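Local coordinates for protein 5-formaminoimidazole-4-carboxamide-1-(Beta)-D-ribofuranosyl 5'-monophosphate synthetase (Thermococcus kodakarensis, PDB 2PBZ) that binds ATP and, as a PurP-type ligase of purine biosynthesis, probably forms the formamidoimidazole carboxamide ribonucleotide that precedes IMP, at residues A9-L14 and S267-G272; R164-V169 and H253-G258; Y170-F175 and D190-I195. All blocks are in the same frame, centred on the assembly; numbering follows the deposited sequence.

Contact 1: residues A9-L14 and S267-G272; sequences ASHSSL and SRIDGG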
loop_
_atom_site.group_PDB
_atom_site.type_symbol
_atom_site.label_atom_id
_atom_site.label_comp_id
_atom_site.label_asym_id
_atom_site.label_seq_id
_atom_site.Cartn_x
_atom_site.Cartn_y
_atom_site.Cartn_z
ATOM N N ALA A 9 3.505 -23.946 8.152
ATOM C CA ALA A 9 2.728 -23.287 7.112
ATOM C C ALA A 9 1.604 -22.412 7.649
ATOM O O ALA A 9 0.500 -22.886 7.914
ATOM C CB ALA A 9 2.159 -24.311 6.174
ATOM N N SER A 10 1.899 -21.124 7.799
ATOM C CA SER A 10 0.944 -20.143 8.295
ATOM C C SER A 10 1.727 -18.906 8.680
ATOM O O SER A 10 2.954 -18.877 8.560
ATOM C CB SER A 10 0.210 -20.661 9.522
ATOM O OG SER A 10 1.121 -20.863 10.585
ATOM N N HIS A 11 1.003 -17.891 9.146
ATOM C CA HIS A 11 1.592 -16.621 9.560
ATOM C C HIS A 11 2.395 -15.900 8.462
ATOM O O HIS A 11 1.907 -14.957 7.843
ATOM C CB HIS A 11 2.485 -16.825 10.787
ATOM C CG HIS A 11 2.988 -15.543 11.380
ATOM N ND1 HIS A 11 2.216 -14.745 12.196
ATOM C CD2 HIS A 11 4.167 -14.893 11.232
ATOM C CE1 HIS A 11 2.898 -13.662 12.524
ATOM N NE2 HIS A 11 4.085 -13.728 11.952
ATOM N N SER A 12 3.624 -16.338 8.235
ATOM C CA SER A 12 4.473 -15.709 7.237
ATOM C C SER A 12 5.438 -16.688 6.586
ATOM O O SER A 12 6.549 -16.314 6.237
ATOM C CB SER A 12 5.266 -14.586 7.897
ATOM O OG SER A 12 6.030 -15.098 8.966
ATOM N N SER A 13 5.008 -17.937 6.429
ATOM C CA SER A 13 5.840 -18.961 5.829
ATOM C C SER A 13 6.059 -18.743 4.347
ATOM O O SER A 13 7.048 -19.224 3.794
ATOM C CB SER A 13 5.234 -20.345 6.054
ATOM O OG SER A 13 3.976 -20.496 5.418
ATOM N N LEU A 14 5.146 -18.017 3.707
ATOM C CA LEU A 14 5.253 -17.737 2.278
ATOM C C LEU A 14 6.422 -16.818 2.042
ATOM O O LEU A 14 7.276 -17.063 1.190
ATOM C CB LEU A 14 3.975 -17.076 1.771
ATOM C CG LEU A 14 2.737 -17.968 1.875
ATOM C CD1 LEU A 14 1.495 -17.166 1.564
ATOM C CD2 LEU A 14 2.874 -19.148 0.923
ATOM N N SER A 267 8.574 -10.729 19.195
ATOM C CA SER A 267 9.869 -11.320 19.473
ATOM C C SER A 267 10.332 -12.188 18.319
ATOM O O SER A 267 11.264 -12.961 18.464
ATOM C CB SER A 267 9.826 -12.122 20.780
ATOM O OG SER A 267 8.789 -13.091 20.780
ATOM N N ARG A 268 9.678 -12.031 17.170
ATOM C CA ARG A 268 10.000 -12.777 15.947
ATOM C C ARG A 268 9.422 -12.044 14.744
ATOM O O ARG A 268 8.859 -10.970 14.905
ATOM C CB ARG A 268 9.440 -14.200 16.031
ATOM C CG ARG A 268 8.100 -14.304 16.732
ATOM C CD ARG A 268 7.006 -13.673 15.925
ATOM N NE ARG A 268 5.773 -13.580 16.685
ATOM C CZ ARG A 268 4.678 -13.005 16.218
ATOM N NH1 ARG A 268 4.677 -12.481 14.999
ATOM N NH2 ARG A 268 3.584 -12.955 16.967
ATOM N N ILE A 269 9.568 -12.605 13.547
ATOM C CA ILE A 269 9.035 -11.962 12.349
ATOM C C ILE A 269 7.568 -11.649 12.590
ATOM O O ILE A 269 6.740 -12.528 12.774
ATOM C CB ILE A 269 9.226 -12.844 11.104
ATOM C CG1 ILE A 269 8.725 -12.102 9.871
ATOM C CG2 ILE A 269 8.525 -14.182 11.279
ATOM C CD1 ILE A 269 9.149 -12.748 8.595
ATOM N N ASP A 270 7.269 -10.360 12.587
ATOM C CA ASP A 270 5.951 -9.835 12.887
ATOM C C ASP A 270 4.709 -10.207 12.074
ATOM O O ASP A 270 3.642 -10.468 12.656
ATOM C CB ASP A 270 6.064 -8.317 12.995
ATOM C CG ASP A 270 4.737 -7.657 13.148
ATOM O OD1 ASP A 270 4.065 -7.458 12.112
ATOM O OD2 ASP A 270 4.363 -7.357 14.301
ATOM N N GLY A 271 4.808 -10.230 10.753
ATOM C CA GLY A 271 3.626 -10.562 9.977
ATOM C C GLY A 271 3.237 -9.374 9.117
ATOM O O GLY A 271 2.784 -9.529 7.977
ATOM N N GLY A 272 3.407 -8.176 9.680
ATOM C CA GLY A 272 3.135 -6.963 8.939
ATOM C C GLY A 272 4.286 -6.833 7.963
ATOM O O GLY A 272 4.350 -5.902 7.161
#
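The imidazole of H11 and the guanidinium of R268 stand with their planes 90° apart, both turned on the backbone carbonyls of I269 and D270. Those two oxygens sit at the edge of the H11 ring, and D270 O also lies in the guanidinium plane at its edge. H67 meets the imidazole with its own ring nearly parallel. H11 NE2 donates to I269 O at 3.0 Å, and R268 NH1 reaches the same oxygen at 3.0 Å from the other face of the carbonyl plane, so two donors grip one acceptor. R268 NH1 also makes a weak bond to D270 O, while its NE is paired with E96. In H11, CG is anti to the backbone N (chi1 -173°), which sends the imidazole toward the 267-272 loop. An alanine in place of H11 would probably leave I269 O to R268 NH1 and open a gap beside G271. Beside the ring, S12 OG rests on I269 CG2 at 3.5 Å. At the backbone angles of G271 a CB would jam against D270 O and sit tight against H11 CE1. D270 OD1 closes an Asx turn onto G272 N and is also salt-bridged to R192. The loop from strand 5-8 into helix 13-22 thus meets the loop after strand 261-266, consistent with packing of an N-terminal Rossmann-like part on the ATP-grasp part.

Contact 2: residues R164-V169 and H253-G258; sequences RFIPGV and HFAYDG. With ATP (adenosine-5'-triphosphate), chain D.
I166 and V169 bring the linker that holds the adenine, a recurring element of the ATP-grasp fold, against A255, Y256 and D257 at the end of strand 249-255. The linker runs from strand 161-164 into strand 170-178, and its backbone reads the base: I166 N donates to ATP N1 at 2.8 Å, and R164 O accepts from N6. F165 lays one ring face on ATP C2, which sits toward the rim. Along the I166 side chain, CB is 4.1 Å from ATP N1. CG2, anti to the backbone N, points to the 253-258 segment, 3.1 Å from D257 OD2 and 4.3 Å from A255 CB; the I166 and D257 side chains cross at about a right angle. The other branch runs through CG1, and its tip, CD1, ends 4.4 Å from A255 CB. The apolar part of this packing is I166 against A255, between linker and strand. G168 comes next, at backbone angles that suit glycine, and a CB there would collide with Y256 O. V169 CG1 lies alongside Y256 CB and at the edge of the tyrosine ring, while V193 of a third subunit packs on V169. The linker is tied to the strand by Y256 N, which donates to V169 O at 3.0 Å, nearly along the C=O axis, with a weaker bond to G168 O.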
loop_
_atom_site.group_PDB
_atom_site.type_symbol
_atom_site.label_atom_id
_atom_site.label_comp_id
_atom_site.label_asym_id
_atom_site.label_seq_id
_atom_site.Cartn_x
_atom_site.Cartn_y
_atom_site.Cartn_z
ATOM N N ARG A 164 -5.485 2.999 28.673
ATOM C CA ARG A 164 -6.092 4.262 28.271
ATOM C C ARG A 164 -6.403 4.135 26.785
ATOM O O ARG A 164 -5.566 3.663 26.018
ATOM C CB ARG A 164 -5.091 5.398 28.501
ATOM C CG ARG A 164 -5.636 6.813 28.317
ATOM C CD ARG A 164 -6.580 7.190 29.458
ATOM N NE ARG A 164 -6.916 8.618 29.463
ATOM C CZ ARG A 164 -7.632 9.236 28.521
ATOM N NH1 ARG A 164 -8.105 8.555 27.474
ATOM N NH2 ARG A 164 -7.873 10.545 28.624
ATOM N N PHE A 165 -7.603 4.528 26.376
ATOM C CA PHE A 165 -7.955 4.447 24.968
ATOM C C PHE A 165 -7.204 5.531 24.203
ATOM O O PHE A 165 -7.221 6.705 24.596
ATOM C CB PHE A 165 -9.439 4.669 24.770
ATOM C CG PHE A 165 -9.882 4.514 23.340
ATOM C CD1 PHE A 165 -10.318 3.274 22.869
ATOM C CD2 PHE A 165 -9.875 5.604 22.465
ATOM C CE1 PHE A 165 -10.751 3.111 21.548
ATOM C CE2 PHE A 165 -10.307 5.450 21.139
ATOM C CZ PHE A 165 -10.749 4.196 20.682
ATOM N N ILE A 166 -6.555 5.153 23.110
ATOM C CA ILE A 166 -5.815 6.125 22.316
ATOM C C ILE A 166 -6.204 6.024 20.849
ATOM O O ILE A 166 -6.009 4.983 20.219
ATOM C CB ILE A 166 -4.292 5.913 22.432
ATOM C CG1 ILE A 166 -3.852 6.019 23.899
ATOM C CG2 ILE A 166 -3.568 6.941 21.588
ATOM C CD1 ILE A 166 -2.412 5.574 24.141
ATOM N N PRO A 167 -6.779 7.099 20.284
ATOM C CA PRO A 167 -7.164 7.042 18.869
ATOM C C PRO A 167 -6.026 7.625 18.051
ATOM O O PRO A 167 -5.428 8.618 18.461
ATOM C CB PRO A 167 -8.417 7.920 18.808
ATOM C CG PRO A 167 -8.760 8.209 20.309
ATOM C CD PRO A 167 -7.409 8.251 20.937
ATOM N N GLY A 168 -5.670 7.012 16.931
ATOM C CA GLY A 168 -4.605 7.624 16.158
ATOM C C GLY A 168 -3.534 6.731 15.590
ATOM O O GLY A 168 -2.484 6.552 16.189
ATOM N N VAL A 169 -3.803 6.197 14.408
ATOM C CA VAL A 169 -2.885 5.328 13.702
ATOM C C VAL A 169 -1.948 4.465 14.543
ATOM O O VAL A 169 -1.153 4.944 15.375
ATOM C CB VAL A 169 -2.035 6.121 12.677
ATOM C CG1 VAL A 169 -1.116 7.081 13.376
ATOM C CG2 VAL A 169 -1.247 5.146 11.817
ATOM N N HIS A 253 5.516 -2.251 18.680
ATOM C CA HIS A 253 4.180 -1.810 18.310
ATOM C C HIS A 253 3.852 -0.482 18.997
ATOM O O HIS A 253 4.038 -0.329 20.200
ATOM C CB HIS A 253 3.162 -2.904 18.672
ATOM C CG HIS A 253 3.440 -4.222 18.012
ATOM N ND1 HIS A 253 2.729 -5.369 18.295
ATOM C CD2 HIS A 253 4.354 -4.570 17.074
ATOM C CE1 HIS A 253 3.192 -6.366 17.560
ATOM N NE2 HIS A 253 4.179 -5.906 16.813
ATOM N N PHE A 254 3.364 0.480 18.228
ATOM C CA PHE A 254 3.064 1.788 18.792
ATOM C C PHE A 254 1.715 2.358 18.465
ATOM O O PHE A 254 1.069 1.975 17.501
ATOM C CB PHE A 254 4.076 2.840 18.331
ATOM C CG PHE A 254 5.453 2.646 18.864
ATOM C CD1 PHE A 254 6.427 1.992 18.104
ATOM C CD2 PHE A 254 5.799 3.165 20.109
ATOM C CE1 PHE A 254 7.736 1.870 18.586
ATOM C CE2 PHE A 254 7.100 3.050 20.598
ATOM C CZ PHE A 254 8.068 2.407 19.838
ATOM N N ALA A 255 1.336 3.332 19.272
ATOM C CA ALA A 255 0.097 4.059 19.106
ATOM C C ALA A 255 0.610 5.477 18.912
ATOM O O ALA A 255 1.267 6.020 19.804
ATOM C CB ALA A 255 -0.742 3.971 20.364
ATOM N N TYR A 256 0.361 6.076 17.753
ATOM C CA TYR A 256 0.842 7.433 17.551
ATOM C C TYR A 256 -0.240 8.456 17.907
ATOM O O TYR A 256 -1.245 8.604 17.206
ATOM C CB TYR A 256 1.328 7.636 16.119
ATOM C CG TYR A 256 2.152 8.888 15.977
ATOM C CD1 TYR A 256 3.325 9.055 16.706
ATOM C CD2 TYR A 256 1.741 9.924 15.154
ATOM C CE1 TYR A 256 4.071 10.229 16.624
ATOM C CE2 TYR A 256 2.483 11.112 15.063
ATOM C CZ TYR A 256 3.652 11.256 15.807
ATOM O OH TYR A 256 4.386 12.421 15.737
ATOM N N ASP A 257 -0.003 9.137 19.025
ATOM C CA ASP A 257 -0.883 10.166 19.611
ATOM C C ASP A 257 -0.407 11.439 18.963
ATOM O O ASP A 257 -1.148 12.372 18.717
ATOM C CB ASP A 257 -0.570 10.284 21.114
ATOM C CG ASP A 257 -1.793 10.218 21.992
ATOM O OD1 ASP A 257 -1.624 10.392 23.223
ATOM O OD2 ASP A 257 -2.903 9.985 21.470
ATOM N N GLY A 258 0.891 11.419 18.713
ATOM C CA GLY A 258 1.614 12.537 18.161
ATOM C C GLY A 258 2.801 12.518 19.094
ATOM O O GLY A 258 3.593 13.455 19.128
HETATM P PG ATP D . -2.403 -10.602 20.255
HETATM O O1G ATP D . -1.649 -10.314 21.547
HETATM O O2G ATP D . -3.402 -11.900 20.508
HETATM O O3G ATP D . -1.350 -10.948 19.046
HETATM P PB ATP D . -2.334 -7.983 19.576
HETATM O O1B ATP D . -1.597 -7.648 20.819
HETATM O O2B ATP D . -1.290 -8.285 18.368
HETATM O O3B ATP D . -3.289 -9.289 19.833
HETATM P PA ATP D . -2.724 -5.305 18.823
HETATM O O1A ATP D . -1.737 -5.331 17.719
HETATM O O2A ATP D . -2.063 -4.677 20.146
HETATM O O3A ATP D . -3.355 -6.801 19.158
HETATM O "O5'" ATP D . -4.051 -4.498 18.399
HETATM C "C5'" ATP D . -3.763 -3.202 17.971
HETATM C "C4'" ATP D . -5.122 -2.637 17.575
HETATM O "O4'" ATP D . -6.054 -2.603 18.706
HETATM C "C3'" ATP D . -5.018 -1.226 16.996
HETATM O "O3'" ATP D . -5.482 -1.237 15.671
HETATM C "C2'" ATP D . -5.862 -0.335 17.880
HETATM O "O2'" ATP D . -6.936 0.245 17.116
HETATM C "C1'" ATP D . -6.377 -1.228 19.024
HETATM N N9 ATP D . -5.712 -0.779 20.268
HETATM C C8 ATP D . -4.638 -1.365 20.909
HETATM N N7 ATP D . -4.322 -0.701 21.970
HETATM C C5 ATP D . -5.158 0.365 22.089
HETATM C C6 ATP D . -5.314 1.430 23.031
HETATM N N6 ATP D . -4.453 1.515 24.129
HETATM N N1 ATP D . -6.310 2.360 22.820
HETATM C C2 ATP D . -7.146 2.287 21.765
HETATM N N3 ATP D . -7.028 1.294 20.869
HETATM C C4 ATP D . -6.072 0.327 21.001
#

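Contact 3: residues Y170-F175 and D190-I195; sequences YLYVHF and DERVLI. With ATP (adenosine-5'-triphosphate), chain D.
Y172 and D190 pair in the antiparallel hairpin of strands 170-178 and 183-194, which lines the ATP site from the ribose and phosphates to the adenine. They form a hydrogen-bonded pair: Y172 N donates to D190 O, and D190 N to Y172 O at 2.9 Å. The strand directions lie 130° apart, well short of exactly antiparallel, and past this pair a water takes over, donating to Y170 O and accepting from R192 N. Above the pair, the R192 guanidinium lies flat on the Y172 ring, centres 3.6 Å apart and planes at 20°, a cation-pi stack; R192 CD adds a CH-pi contact 4.1 Å from the ring centroid. The arginine folds over the ring because its chain bends at chi2 (-86°) and again at chi3. In the guanidinium plane, NE and NH2 both grip D190 OD2, NE at 2.9 Å, and NH2 also pairs with D270 OD1. With rotation fixed by two carboxylates, the cation is likely to keep the tyrosine ring in place. H174 sets its ring edge against D190 CB. On the ligand side, Y172 OH donates to ATP O1A at 3.3 Å, a long bond. The Y170 ring carries ATP C2' over the centre of one face, while its OH is bonded to I166 O. L194 CD2 touches the ribose at O3'. Tyrosines on a sheet strand here line the nucleotide-binding cleft of an ATP-grasp ligase.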
loop_
_atom_site.group_PDB
_atom_site.type_symbol
_atom_site.label_atom_id
_atom_site.label_comp_id
_atom_site.label_asym_id
_atom_site.label_seq_id
_atom_site.Cartn_x
_atom_site.Cartn_y
_atom_site.Cartn_z
ATOM N N TYR A 170 -2.054 3.165 14.298
ATOM C CA TYR A 170 -1.237 2.181 14.970
ATOM C C TYR A 170 -0.187 1.698 13.990
ATOM O O TYR A 170 -0.492 1.172 12.919
ATOM C CB TYR A 170 -2.114 1.046 15.498
ATOM C CG TYR A 170 -2.770 1.468 16.786
ATOM C CD1 TYR A 170 -3.755 2.457 16.794
ATOM C CD2 TYR A 170 -2.306 0.993 18.015
ATOM C CE1 TYR A 170 -4.252 2.972 17.990
ATOM C CE2 TYR A 170 -2.796 1.505 19.215
ATOM C CZ TYR A 170 -3.762 2.496 19.198
ATOM O OH TYR A 170 -4.209 3.035 20.381
ATOM N N LEU A 171 1.062 1.917 14.383
ATOM C CA LEU A 171 2.210 1.584 13.568
ATOM C C LEU A 171 3.016 0.423 14.101
ATOM O O LEU A 171 3.300 0.330 15.288
ATOM C CB LEU A 171 3.089 2.823 13.455
ATOM C CG LEU A 171 2.312 4.031 12.920
ATOM C CD1 LEU A 171 3.107 5.306 13.202
ATOM C CD2 LEU A 171 2.040 3.858 11.423
ATOM N N TYR A 172 3.397 -0.455 13.193
ATOM C CA TYR A 172 4.162 -1.627 13.554
ATOM C C TYR A 172 5.520 -1.550 12.865
ATOM O O TYR A 172 5.646 -1.793 11.668
ATOM C CB TYR A 172 3.368 -2.881 13.165
ATOM C CG TYR A 172 2.007 -2.901 13.818
ATOM C CD1 TYR A 172 1.004 -2.028 13.397
ATOM C CD2 TYR A 172 1.754 -3.701 14.930
ATOM C CE1 TYR A 172 -0.214 -1.937 14.081
ATOM C CE2 TYR A 172 0.531 -3.622 15.620
ATOM C CZ TYR A 172 -0.447 -2.733 15.194
ATOM O OH TYR A 172 -1.631 -2.614 15.895
ATOM N N VAL A 173 6.536 -1.194 13.643
ATOM C CA VAL A 173 7.879 -1.040 13.117
ATOM C C VAL A 173 8.651 -2.339 13.114
ATOM O O VAL A 173 8.766 -3.009 14.127
ATOM C CB VAL A 173 8.659 0.010 13.923
ATOM C CG1 VAL A 173 9.921 0.429 13.157
ATOM C CG2 VAL A 173 7.761 1.211 14.193
ATOM N N HIS A 174 9.198 -2.678 11.966
ATOM C CA HIS A 174 9.949 -3.907 11.806
ATOM C C HIS A 174 11.458 -3.660 11.834
ATOM O O HIS A 174 11.968 -2.769 11.144
ATOM C CB HIS A 174 9.538 -4.559 10.483
ATOM C CG HIS A 174 8.057 -4.722 10.340
ATOM N ND1 HIS A 174 7.340 -5.655 11.059
ATOM C CD2 HIS A 174 7.147 -4.026 9.616
ATOM C CE1 HIS A 174 6.054 -5.523 10.788
ATOM N NE2 HIS A 174 5.909 -4.540 9.918
ATOM N N PHE A 175 12.166 -4.458 12.628
ATOM C CA PHE A 175 13.622 -4.338 12.747
ATOM C C PHE A 175 14.321 -5.659 12.510
ATOM O O PHE A 175 13.728 -6.734 12.622
ATOM C CB PHE A 175 14.042 -3.881 14.145
ATOM C CG PHE A 175 13.645 -2.485 14.490
ATOM C CD1 PHE A 175 12.564 -2.244 15.328
ATOM C CD2 PHE A 175 14.400 -1.403 14.033
ATOM C CE1 PHE A 175 12.236 -0.949 15.721
ATOM C CE2 PHE A 175 14.086 -0.097 14.415
ATOM C CZ PHE A 175 13.004 0.130 15.262
ATOM N N ASP A 190 4.432 -1.137 9.158
ATOM C CA ASP A 190 3.193 -1.747 8.798
ATOM C C ASP A 190 2.018 -1.065 9.480
ATOM O O ASP A 190 2.171 -0.361 10.465
ATOM C CB ASP A 190 3.276 -3.221 9.211
ATOM C CG ASP A 190 1.991 -3.954 9.006
ATOM O OD1 ASP A 190 1.594 -4.114 7.825
ATOM O OD2 ASP A 190 1.374 -4.362 10.022
ATOM N N GLU A 191 0.841 -1.290 8.920
ATOM C CA GLU A 191 -0.416 -0.779 9.445
ATOM C C GLU A 191 -1.395 -1.945 9.297
ATOM O O GLU A 191 -1.532 -2.486 8.203
ATOM C CB GLU A 191 -0.870 0.415 8.617
ATOM C CG GLU A 191 -2.231 0.945 8.986
ATOM C CD GLU A 191 -2.457 2.352 8.456
ATOM O OE1 GLU A 191 -2.322 2.561 7.221
ATOM O OE2 GLU A 191 -2.764 3.235 9.295
ATOM N N ARG A 192 -2.048 -2.347 10.386
ATOM C CA ARG A 192 -2.981 -3.473 10.349
ATOM C C ARG A 192 -4.329 -3.172 9.686
ATOM O O ARG A 192 -4.847 -2.046 9.749
ATOM C CB ARG A 192 -3.276 -3.986 11.771
ATOM C CG ARG A 192 -2.073 -4.227 12.667
ATOM C CD ARG A 192 -1.469 -5.606 12.501
ATOM N NE ARG A 192 -0.044 -5.531 12.211
ATOM C CZ ARG A 192 0.910 -6.056 12.969
ATOM N NH1 ARG A 192 0.595 -6.703 14.086
ATOM N NH2 ARG A 192 2.172 -5.938 12.595
ATOM N N VAL A 193 -4.881 -4.187 9.028
ATOM C CA VAL A 193 -6.201 -4.088 8.419
ATOM C C VAL A 193 -7.058 -4.911 9.375
ATOM O O VAL A 193 -6.941 -6.127 9.440
ATOM C CB VAL A 193 -6.270 -4.686 6.985
ATOM C CG1 VAL A 193 -7.696 -4.527 6.424
ATOM C CG2 VAL A 193 -5.295 -3.977 6.079
ATOM N N LEU A 194 -7.887 -4.218 10.147
ATOM C CA LEU A 194 -8.758 -4.846 11.132
ATOM C C LEU A 194 -10.180 -4.962 10.640
ATOM O O LEU A 194 -10.563 -4.298 9.671
ATOM C CB LEU A 194 -8.734 -4.031 12.430
ATOM C CG LEU A 194 -7.620 -4.338 13.438
ATOM C CD1 LEU A 194 -6.289 -4.498 12.738
ATOM C CD2 LEU A 194 -7.572 -3.219 14.464
ATOM N N ILE A 195 -10.971 -5.806 11.298
ATOM C CA ILE A 195 -12.339 -5.954 10.865
ATOM C C ILE A 195 -13.065 -4.752 11.418
ATOM O O ILE A 195 -14.206 -4.471 11.065
ATOM C CB ILE A 195 -12.940 -7.302 11.327
ATOM C CG1 ILE A 195 -13.385 -7.282 12.772
ATOM C CG2 ILE A 195 -11.889 -8.377 11.194
ATOM C CD1 ILE A 195 -13.723 -8.689 13.261
HETATM P PG ATP D . -2.403 -10.602 20.255
HETATM O O1G ATP D . -1.649 -10.314 21.547
HETATM O O2G ATP D . -3.402 -11.900 20.508
HETATM O O3G ATP D . -1.350 -10.948 19.046
HETATM P PB ATP D . -2.334 -7.983 19.576
HETATM O O1B ATP D . -1.597 -7.648 20.819
HETATM O O2B ATP D . -1.290 -8.285 18.368
HETATM O O3B ATP D . -3.289 -9.289 19.833
HETATM P PA ATP D . -2.724 -5.305 18.823
HETATM O O1A ATP D . -1.737 -5.331 17.719
HETATM O O2A ATP D . -2.063 -4.677 20.146
HETATM O O3A ATP D . -3.355 -6.801 19.158
HETATM O "O5'" ATP D . -4.051 -4.498 18.399
HETATM C "C5'" ATP D . -3.763 -3.202 17.971
HETATM C "C4'" ATP D . -5.122 -2.637 17.575
HETATM O "O4'" ATP D . -6.054 -2.603 18.706
HETATM C "C3'" ATP D . -5.018 -1.226 16.996
HETATM O "O3'" ATP D . -5.482 -1.237 15.671
HETATM C "C2'" ATP D . -5.862 -0.335 17.880
HETATM O "O2'" ATP D . -6.936 0.245 17.116
HETATM C "C1'" ATP D . -6.377 -1.228 19.024
HETATM N N9 ATP D . -5.712 -0.779 20.268
HETATM C C8 ATP D . -4.638 -1.365 20.909
HETATM N N7 ATP D . -4.322 -0.701 21.970
HETATM C C5 ATP D . -5.158 0.365 22.089
HETATM C C6 ATP D . -5.314 1.430 23.031
HETATM N N6 ATP D . -4.453 1.515 24.129
HETATM N N1 ATP D . -6.310 2.360 22.820
HETATM C C2 ATP D . -7.146 2.287 21.765
HETATM N N3 ATP D . -7.028 1.294 20.869
HETATM C C4 ATP D . -6.072 0.327 21.001
HETATM O O HOH W 1 -2.800 -0.312 12.051
#

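All three contacts are largely buried, though contact 2 reaches the surface at D257. Contacts 2 and 3 share the central antiparallel sheet, whose strands 249-255 and 170-178 are neighbours bonded through F254 N and L171 O, and both touch ATP and the third subunit. Contact 1 instead joins two loops from different parts of the fold. Chemistry follows place: contact 1 rests on side-chain donors converging on loop carbonyls, contact 2 on backbone bonds and small apolar groups, contact 3 on paired strand bonds plus a charged stack. D270 of contact 1 reaches into both others, its second carboxylate oxygen, OD2, being bonded to H253 of contact 2.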